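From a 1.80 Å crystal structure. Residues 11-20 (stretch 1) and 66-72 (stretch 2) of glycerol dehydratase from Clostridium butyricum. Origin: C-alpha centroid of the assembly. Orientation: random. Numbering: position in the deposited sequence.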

# COMPACT_ATOMS: atom_id res chain seq x y z
N GLU A 11 -38.22 -25.91 27.66
CA GLU A 11 -37.15 -26.47 28.47
C GLU A 11 -35.83 -26.42 27.70
O GLU A 11 -34.76 -26.29 28.29
CB GLU A 11 -37.49 -27.92 28.85
CG GLU A 11 -36.41 -28.62 29.66
CD GLU A 11 -35.88 -27.78 30.80
OE1 GLU A 11 -36.68 -27.09 31.47
OE2 GLU A 11 -34.65 -27.82 31.04
N ARG A 12 -35.92 -26.52 26.38
CA ARG A 12 -34.73 -26.48 25.53
C ARG A 12 -33.96 -25.19 25.79
O ARG A 12 -32.74 -25.21 25.93
CB ARG A 12 -35.12 -26.52 24.05
CG ARG A 12 -33.92 -26.57 23.11
CD ARG A 12 -34.28 -26.14 21.69
NE ARG A 12 -35.35 -26.94 21.11
CZ ARG A 12 -35.22 -28.21 20.71
NH1 ARG A 12 -34.05 -28.82 20.83
NH2 ARG A 12 -36.26 -28.84 20.18
N ILE A 13 -34.68 -24.08 25.86
CA ILE A 13 -34.04 -22.79 26.10
C ILE A 13 -33.33 -22.77 27.45
O ILE A 13 -32.22 -22.24 27.57
CB ILE A 13 -35.07 -21.65 26.03
CG1 ILE A 13 -35.78 -21.68 24.67
CG2 ILE A 13 -34.39 -20.30 26.25
CD1 ILE A 13 -34.82 -21.73 23.48
N ASN A 14 -33.94 -23.37 28.47
CA ASN A 14 -33.31 -23.40 29.78
C ASN A 14 -32.02 -24.20 29.73
O ASN A 14 -31.03 -23.85 30.39
CB ASN A 14 -34.26 -24.00 30.83
CG ASN A 14 -35.52 -23.19 31.01
OD1 ASN A 14 -35.49 -21.96 30.99
ND2 ASN A 14 -36.65 -23.87 31.18
N ILE A 15 -32.02 -25.29 28.96
CA ILE A 15 -30.83 -26.13 28.83
C ILE A 15 -29.71 -25.40 28.10
O ILE A 15 -28.55 -25.44 28.52
CB ILE A 15 -31.16 -27.43 28.07
CG1 ILE A 15 -32.14 -28.27 28.89
CG2 ILE A 15 -29.88 -28.22 27.80
CD1 ILE A 15 -32.65 -29.50 28.17
N LEU A 16 -30.05 -24.72 27.01
CA LEU A 16 -29.06 -23.99 26.23
C LEU A 16 -28.51 -22.81 27.03
O LEU A 16 -27.31 -22.53 26.99
CB LEU A 16 -29.68 -23.50 24.92
CG LEU A 16 -30.12 -24.61 23.96
CD1 LEU A 16 -30.93 -24.02 22.83
CD2 LEU A 16 -28.89 -25.34 23.42
N LYS A 17 -29.38 -22.14 27.78
CA LYS A 17 -28.94 -21.01 28.60
C LYS A 17 -27.94 -21.47 29.66
O LYS A 17 -26.96 -20.78 29.94
CB LYS A 17 -30.14 -20.35 29.30
CG LYS A 17 -29.72 -19.28 30.30
CD LYS A 17 -30.92 -18.69 31.04
CE LYS A 17 -30.46 -17.63 32.04
NZ LYS A 17 -31.59 -17.11 32.88
N ALA A 18 -28.20 -22.63 30.25
CA ALA A 18 -27.32 -23.18 31.27
C ALA A 18 -25.93 -23.45 30.71
O ALA A 18 -24.93 -23.36 31.42
CB ALA A 18 -27.92 -24.47 31.84
N GLN A 19 -25.86 -23.80 29.43
CA GLN A 19 -24.58 -24.08 28.79
C GLN A 19 -23.72 -22.82 28.79
O GLN A 19 -22.51 -22.88 28.99
CB GLN A 19 -24.78 -24.56 27.35
CG GLN A 19 -25.67 -25.79 27.23
CD GLN A 19 -25.74 -26.33 25.81
OE1 GLN A 19 -25.58 -25.58 24.85
NE2 GLN A 19 -26.01 -27.63 25.68
N ILE A 20 -24.36 -21.68 28.57
CA ILE A 20 -23.65 -20.41 28.56
C ILE A 20 -23.11 -20.05 29.96
O ILE A 20 -21.92 -19.81 30.13
CB ILE A 20 -24.57 -19.25 28.10
CG1 ILE A 20 -25.12 -19.52 26.70
CG2 ILE A 20 -23.79 -17.94 28.14
CD1 ILE A 20 -24.09 -19.52 25.59
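Stretch 2 66-72: IRDQELI

Residues 66-72 lie as an irregular segment, without regular helix or strand, against one side of the helix that includes residues 11-20 and continues beyond them. A type II beta turn from Arg67 to Glu70 shapes the segment; it is closed by the backbone hydrogen bond from Glu70 N to Arg67 O (3.3 Å) and braced by a second bond from Arg67 N to the side-chain atom Glu70 OE2 (3.1 Å). Gln69, at the third position of the turn, has the positive phi (69°) expected there. The contacts run in reverse order along the two stretches: Arg12 meets Gln69 and Leu71, whereas Gln19, two turns later, meets Arg67 and Asp68. The closest pair of CA atoms, Arg12 CA and Gln69 CA, is 6.6 Å apart.

Glu11 does not reach the segment. Arg12 points toward it and makes the shorter of the two hydrogen bonds between the stretches, from Arg12 NH1 to the carbonyl Gln69 O (2.9 Å, 151°). This oxygen lies at the guanidinium edge, near its plane, while Leu71 covers one face, its CD1 3.4 Å from Arg12 NE. Ile13 and Asn14 make no contact. Ile15 adds a looser apolar touch, its CG2 4.4 Å from Gln69 CG. Leu16, one helical turn after Arg12, starts sideways, but the end of its side chain reaches the turn: CD2 lies 3.4 Å from Asp68 O and 3.7 Å from Glu70 CG, a packing contact against backbone and aliphatic carbon. Lys17 and Ala18 are out of reach. Gln19, a turn beyond Ile15, points toward the segment; its NE2 donates a weak hydrogen bond to Asp68 O (3.2 Å, 134°), and its OE1 lies 3.6 Å from Arg67 CB. Together the two stretches bury 409 Å², counting both sides.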

# COMPACT_ATOMS: atom_id res chain seq x y z
N ILE A 66 -21.42 -28.72 17.52
CA ILE A 66 -22.87 -28.63 17.61
C ILE A 66 -23.16 -29.03 19.05
O ILE A 66 -22.92 -30.17 19.45
CB ILE A 66 -23.58 -29.59 16.63
CG1 ILE A 66 -23.33 -29.13 15.19
CG2 ILE A 66 -25.08 -29.60 16.92
CD1 ILE A 66 -24.13 -29.87 14.14
N ARG A 67 -23.64 -28.07 19.84
CA ARG A 67 -23.94 -28.32 21.24
C ARG A 67 -25.26 -29.05 21.41
O ARG A 67 -26.14 -28.96 20.56
CB ARG A 67 -23.94 -27.00 22.02
CG ARG A 67 -22.69 -26.15 21.79
CD ARG A 67 -22.64 -24.95 22.73
NE ARG A 67 -21.67 -23.94 22.30
CZ ARG A 67 -20.36 -24.12 22.21
NH1 ARG A 67 -19.82 -25.30 22.53
NH2 ARG A 67 -19.57 -23.14 21.81
N ASP A 68 -25.39 -29.79 22.51
CA ASP A 68 -26.61 -30.55 22.76
C ASP A 68 -27.89 -29.72 22.73
O ASP A 68 -27.95 -28.63 23.29
CB ASP A 68 -26.50 -31.27 24.11
CG ASP A 68 -25.22 -32.07 24.24
OD1 ASP A 68 -24.89 -32.85 23.31
OD2 ASP A 68 -24.53 -31.93 25.28
N GLN A 69 -28.91 -30.26 22.07
CA GLN A 69 -30.23 -29.63 21.96
C GLN A 69 -30.34 -28.35 21.12
O GLN A 69 -31.38 -27.70 21.12
CB GLN A 69 -30.79 -29.37 23.36
CG GLN A 69 -30.96 -30.62 24.22
CD GLN A 69 -31.74 -31.72 23.50
OE1 GLN A 69 -32.82 -31.48 22.96
NE2 GLN A 69 -31.19 -32.93 23.51
N GLU A 70 -29.27 -27.98 20.42
CA GLU A 70 -29.31 -26.78 19.59
C GLU A 70 -30.19 -26.93 18.35
O GLU A 70 -30.23 -27.99 17.73
CB GLU A 70 -27.90 -26.38 19.14
CG GLU A 70 -27.11 -25.56 20.15
CD GLU A 70 -25.78 -25.06 19.60
OE1 GLU A 70 -25.25 -24.06 20.13
OE2 GLU A 70 -25.26 -25.68 18.64
N LEU A 71 -30.90 -25.86 18.00
CA LEU A 71 -31.74 -25.84 16.80
C LEU A 71 -31.00 -24.99 15.77
O LEU A 71 -31.09 -25.23 14.56
CB LEU A 71 -33.12 -25.22 17.10
CG LEU A 71 -34.14 -26.05 17.89
CD1 LEU A 71 -35.38 -25.21 18.13
CD2 LEU A 71 -34.49 -27.31 17.13
N ILE A 72 -30.27 -23.99 16.26
CA ILE A 72 -29.49 -23.10 15.41
C ILE A 72 -28.03 -23.45 15.70
O ILE A 72 -27.58 -23.34 16.83
CB ILE A 72 -29.74 -21.61 15.77
CG1 ILE A 72 -31.20 -21.24 15.45
CG2 ILE A 72 -28.76 -20.71 15.01
CD1 ILE A 72 -31.54 -21.27 13.96